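Local coordinates for ABC transporter, substrate binding protein (Agrobacterium tumefaciens, PDB 3C9H) that probably captures a solute in the periplasm and hands it to the membrane part of an ABC transporter, and binds a magnesium ion, at residues A[142-147]-A[246-251]; A[171-176]-A[228-233]. All blocks are in the same frame, centred on the assembly; numbering follows the deposited sequence.

In the fold
Both contacts belong to the same lobe of a periplasmic binding protein and reach the same sheet, their centres about 13 Å apart. Along the chain the order is 142-147, 171-176, 228-233, 246-251, so the pairing of contact 2 is enclosed within that of contact 1. Strand 135-142 links them: it runs antiparallel to both strand 230-235 and strand 249-252, while strand 173-176 lies parallel to 230-235 on the far side. They meet directly where His142 N and Val229 O form a probable hydrogen bond of 3.0 Å. Contact 2 is buried and leads toward the magnesium-bearing cleft; contact 1 lies at the outer, partly exposed end of this lobe.

Contact 1 of 2, residues A[142-147]-A[246-251]; sequences HKPSFT and HPDVGI
Strand 135-142 ends here against the start of strand 249-252, and the chain leaves the sheet at once through a short 3-10 turn that starts at Lys143. His142 and Val249 form an antiparallel non-hydrogen-bonded pair. Beside it, Lys143 N donates to Asp248 O at 2.9 Å, a fairly straight bond (163°) that approaches from above the carbonyl plane. The same oxygen takes a CA-H...O contact from His142, so one carbonyl of the type I turn 246-249 holds two successive residues.

The tight part is where the Lys143 methylenes lie on the backbone of the turn. Lys143 CG lies anti to its carbonyl carbon and the chain beyond is extended, which lays the methylenes across the turn: CD comes 3.3 Å from Pro247 O and CE reaches 3.6 Å from Gly250 CA. Glycine suits this place, because a CB would point at the lysine and come tight against its CG. On another side, Pro144 and Asp248 cross at about a right angle, with Pro144 CG 3.6 Å from Asp248 CG. Pro144 also sets its CD over the centre of the His142 ring, while its fixed phi fits the 3-10 turn. His142, with CG anti to its own N (chi1 -179°), runs alongside Asp248, ring and carboxylate planes nearly perpendicular, and ND1 makes a weak hydrogen bond to Val223 O of helix 216-224.

The outer side is looser: Lys143, Pro144 and Pro247 are exposed, and Lys143 NZ stays 4.0 Å from Pro247 O. Val249, by contrast, turns inward onto Leu220 and Ser224. Polar grip thus comes from backbone, whereas Lys143 contributes its methylenes and the Asp248 carboxylate lies against the Pro144 ring, with no salt bridge between the segments; with Asp248 OD2 5.0 Å from His142 ND1, the carboxylate could at most modestly favour a protonated imidazole.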
# COMPACT_ATOMS: atom_id res chain seq x y z
N HIS A 142 -1.73 10.68 18.03
CA HIS A 142 -1.21 10.33 19.34
C HIS A 142 -2.30 10.63 20.40
O HIS A 142 -2.56 11.77 20.73
CB HIS A 142 0.05 11.15 19.60
CG HIS A 142 0.70 10.88 20.91
ND1 HIS A 142 1.23 9.65 21.25
CD2 HIS A 142 0.96 11.69 21.96
CE1 HIS A 142 1.76 9.72 22.46
NE2 HIS A 142 1.61 10.95 22.91
N LYS A 143 -2.94 9.57 20.88
CA LYS A 143 -4.09 9.68 21.80
C LYS A 143 -3.83 10.59 23.01
O LYS A 143 -4.63 11.45 23.29
CB LYS A 143 -4.55 8.29 22.28
CG LYS A 143 -5.07 7.39 21.19
CD LYS A 143 -5.73 6.16 21.78
CE LYS A 143 -6.30 5.28 20.70
NZ LYS A 143 -7.37 4.35 21.18
N PRO A 144 -2.69 10.42 23.70
CA PRO A 144 -2.37 11.35 24.80
C PRO A 144 -2.32 12.83 24.44
O PRO A 144 -2.43 13.67 25.33
CB PRO A 144 -0.99 10.88 25.27
CG PRO A 144 -0.96 9.43 24.91
CD PRO A 144 -1.67 9.37 23.58
N SER A 145 -2.15 13.14 23.16
CA SER A 145 -2.09 14.54 22.70
C SER A 145 -3.47 15.13 22.42
O SER A 145 -3.58 16.32 22.20
CB SER A 145 -1.23 14.69 21.44
OG SER A 145 0.12 14.43 21.72
N PHE A 146 -4.51 14.29 22.40
CA PHE A 146 -5.86 14.73 22.06
C PHE A 146 -6.79 14.48 23.23
O PHE A 146 -7.79 13.77 23.12
CB PHE A 146 -6.35 14.04 20.81
CG PHE A 146 -5.72 14.59 19.57
CD1 PHE A 146 -6.33 15.64 18.88
CD2 PHE A 146 -4.49 14.15 19.16
CE1 PHE A 146 -5.74 16.18 17.75
CE2 PHE A 146 -3.88 14.70 18.03
CZ PHE A 146 -4.51 15.72 17.34
N THR A 147 -6.44 15.10 24.33
CA THR A 147 -7.20 14.90 25.55
C THR A 147 -8.28 15.95 25.81
O THR A 147 -9.25 15.61 26.44
CB THR A 147 -6.27 14.75 26.72
OG1 THR A 147 -5.27 15.77 26.66
CG2 THR A 147 -5.58 13.31 26.64
N HIS A 246 0.50 -0.99 20.40
CA HIS A 246 0.84 0.30 21.01
C HIS A 246 -0.43 1.13 21.20
O HIS A 246 -0.92 1.77 20.26
CB HIS A 246 1.82 1.07 20.14
CG HIS A 246 3.10 0.35 19.90
ND1 HIS A 246 3.27 -0.54 18.85
CD2 HIS A 246 4.28 0.38 20.56
CE1 HIS A 246 4.50 -1.02 18.89
NE2 HIS A 246 5.13 -0.48 19.92
N PRO A 247 -0.96 1.16 22.43
CA PRO A 247 -2.28 1.73 22.69
C PRO A 247 -2.42 3.24 22.42
O PRO A 247 -3.53 3.72 22.24
CB PRO A 247 -2.52 1.39 24.17
CG PRO A 247 -1.16 1.33 24.75
CD PRO A 247 -0.30 0.72 23.67
N ASP A 248 -1.32 3.98 22.36
CA ASP A 248 -1.38 5.43 22.11
C ASP A 248 -1.51 5.87 20.64
O ASP A 248 -1.58 7.07 20.36
CB ASP A 248 -0.19 6.12 22.75
CG ASP A 248 -0.18 5.96 24.27
OD1 ASP A 248 -1.23 5.62 24.86
OD2 ASP A 248 0.88 6.17 24.86
N VAL A 249 -1.57 4.91 19.71
CA VAL A 249 -1.85 5.23 18.31
C VAL A 249 -3.34 5.08 18.05
O VAL A 249 -3.90 3.97 18.14
CB VAL A 249 -1.06 4.35 17.30
CG1 VAL A 249 -1.30 4.83 15.87
CG2 VAL A 249 0.43 4.38 17.58
N GLY A 250 -3.98 6.19 17.73
CA GLY A 250 -5.38 6.20 17.29
C GLY A 250 -5.48 6.36 15.79
O GLY A 250 -4.56 6.87 15.15
N ILE A 251 -6.60 5.93 15.24
CA ILE A 251 -6.87 5.92 13.81
C ILE A 251 -8.21 6.61 13.54
O ILE A 251 -9.19 6.38 14.27
CB ILE A 251 -7.00 4.47 13.27
CG1 ILE A 251 -5.70 3.68 13.50
CG2 ILE A 251 -7.38 4.48 11.78
CD1 ILE A 251 -5.86 2.16 13.36

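Contact 2 of 2, residues A[171-176]-A[228-233]; sequences GRIATY and FVLGYN
Two parallel strands, 173-176 and 230-235, pair here in the sheet of one lobe of the periplasmic-binding-protein fold. Ala174 holds the register: its N donates to Leu230 O at 3.1 Å, and its O receives Tyr232 N almost along the C=O axis. Before the strand proper, Val229 N binds Arg172 O.

Ile173 and Leu230 lie side by side on one face. Ile173 CG1 takes the crowded position between N and the carbonyl carbon (chi1 64°), which puts CG2 3.9 Å from Leu230 CB; branched and long aliphatic chains suit this face, covered by helix 155-164. On the other face the small Ala174 turns its methyl to Phe228, CB lying 3.5 Å from CE2, and reaches Ile219 of helix 216-224. Gly231, its partner, adds no side chain there.

Arg172 bends at chi3 (63°), so that Val229 CG1 sits over one face of its guanidinium, toward the rim, 3.3 Å from NH2. Carbonyls fix that flat group: NE binds Arg227 O, NH2 Gly226 O and NH1 Glu168 O.

At the cleft end, Tyr232 has CG anti to its N and sends OH to Asp191 and Arg155. Tyr176 OH hydrogen-bonds Ser216 OG and a citrate probably from the crystallisation liquor, and the Tyr176 side chain is about 7 Å from the magnesium ion. Thr175 OG1, anti to its own N (chi1 -166°), lies at the Tyr232 ring edge and donates from above the carbonyl plane to Tyr232 O at 2.8 Å.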
# COMPACT_ATOMS: atom_id res chain seq x y z
N GLY A 171 6.12 21.07 13.08
CA GLY A 171 7.12 20.03 12.98
C GLY A 171 6.74 18.74 13.68
O GLY A 171 7.58 17.88 13.88
N ARG A 172 5.47 18.59 14.05
CA ARG A 172 5.01 17.39 14.74
C ARG A 172 3.83 16.75 14.01
O ARG A 172 2.99 16.05 14.59
CB ARG A 172 4.69 17.70 16.21
CG ARG A 172 5.97 18.10 16.95
CD ARG A 172 5.77 18.43 18.40
NE ARG A 172 5.31 17.27 19.15
CZ ARG A 172 4.25 17.26 19.95
NH1 ARG A 172 3.52 18.35 20.18
NH2 ARG A 172 3.92 16.13 20.56
N ILE A 173 3.78 16.97 12.69
CA ILE A 173 2.88 16.19 11.83
C ILE A 173 3.69 15.60 10.71
O ILE A 173 4.77 16.09 10.37
CB ILE A 173 1.69 17.01 11.28
CG1 ILE A 173 2.20 18.13 10.37
CG2 ILE A 173 0.84 17.56 12.45
CD1 ILE A 173 1.13 18.78 9.57
N ALA A 174 3.16 14.53 10.12
CA ALA A 174 3.90 13.78 9.12
C ALA A 174 3.00 13.16 8.05
O ALA A 174 1.82 12.89 8.28
CB ALA A 174 4.73 12.70 9.79
N THR A 175 3.59 12.94 6.87
CA THR A 175 2.93 12.28 5.76
C THR A 175 3.98 11.62 4.85
O THR A 175 5.20 11.69 5.10
CB THR A 175 2.05 13.27 4.96
OG1 THR A 175 1.18 12.53 4.09
CG2 THR A 175 2.91 14.26 4.14
N TYR A 176 3.50 10.90 3.83
CA TYR A 176 4.39 10.27 2.87
C TYR A 176 5.12 11.33 2.05
O TYR A 176 4.52 12.31 1.62
CB TYR A 176 3.61 9.40 1.88
CG TYR A 176 3.38 7.98 2.32
CD1 TYR A 176 2.09 7.50 2.57
CD2 TYR A 176 4.44 7.10 2.47
CE1 TYR A 176 1.88 6.16 2.94
CE2 TYR A 176 4.23 5.78 2.83
CZ TYR A 176 2.96 5.32 3.05
OH TYR A 176 2.78 4.01 3.39
N PHE A 228 5.30 12.91 17.08
CA PHE A 228 4.32 13.49 16.18
C PHE A 228 2.95 13.33 16.77
O PHE A 228 2.67 12.34 17.41
CB PHE A 228 4.33 12.74 14.84
CG PHE A 228 5.60 12.90 14.04
CD1 PHE A 228 6.44 13.99 14.20
CD2 PHE A 228 5.91 11.98 13.05
CE1 PHE A 228 7.59 14.13 13.43
CE2 PHE A 228 7.07 12.11 12.28
CZ PHE A 228 7.90 13.19 12.47
N VAL A 229 2.08 14.30 16.54
CA VAL A 229 0.71 14.23 17.05
C VAL A 229 -0.29 13.69 16.00
O VAL A 229 -1.32 13.15 16.35
CB VAL A 229 0.26 15.59 17.56
CG1 VAL A 229 1.22 16.05 18.68
CG2 VAL A 229 0.17 16.62 16.42
N LEU A 230 0.04 13.87 14.72
CA LEU A 230 -0.84 13.47 13.61
C LEU A 230 -0.04 12.94 12.43
O LEU A 230 1.03 13.47 12.09
CB LEU A 230 -1.66 14.67 13.10
CG LEU A 230 -2.89 15.13 13.89
CD1 LEU A 230 -3.29 16.54 13.43
CD2 LEU A 230 -4.05 14.14 13.74
N GLY A 231 -0.57 11.91 11.77
CA GLY A 231 -0.11 11.49 10.45
C GLY A 231 -1.25 11.48 9.44
O GLY A 231 -2.41 11.18 9.77
N TYR A 232 -0.91 11.78 8.19
CA TYR A 232 -1.87 11.92 7.11
C TYR A 232 -1.58 10.91 5.99
O TYR A 232 -0.43 10.77 5.58
CB TYR A 232 -1.84 13.36 6.55
CG TYR A 232 -2.73 13.55 5.36
CD1 TYR A 232 -4.09 13.71 5.52
CD2 TYR A 232 -2.21 13.57 4.07
CE1 TYR A 232 -4.93 13.85 4.43
CE2 TYR A 232 -3.05 13.72 2.96
CZ TYR A 232 -4.40 13.85 3.15
OH TYR A 232 -5.25 14.02 2.07
N ASN A 233 -2.62 10.25 5.48
CA ASN A 233 -2.50 9.25 4.40
C ASN A 233 -1.66 8.03 4.75
O ASN A 233 -0.90 7.52 3.92
CB ASN A 233 -1.96 9.89 3.12
CG ASN A 233 -3.05 10.45 2.23
OD1 ASN A 233 -2.78 10.89 1.09
ND2 ASN A 233 -4.28 10.43 2.71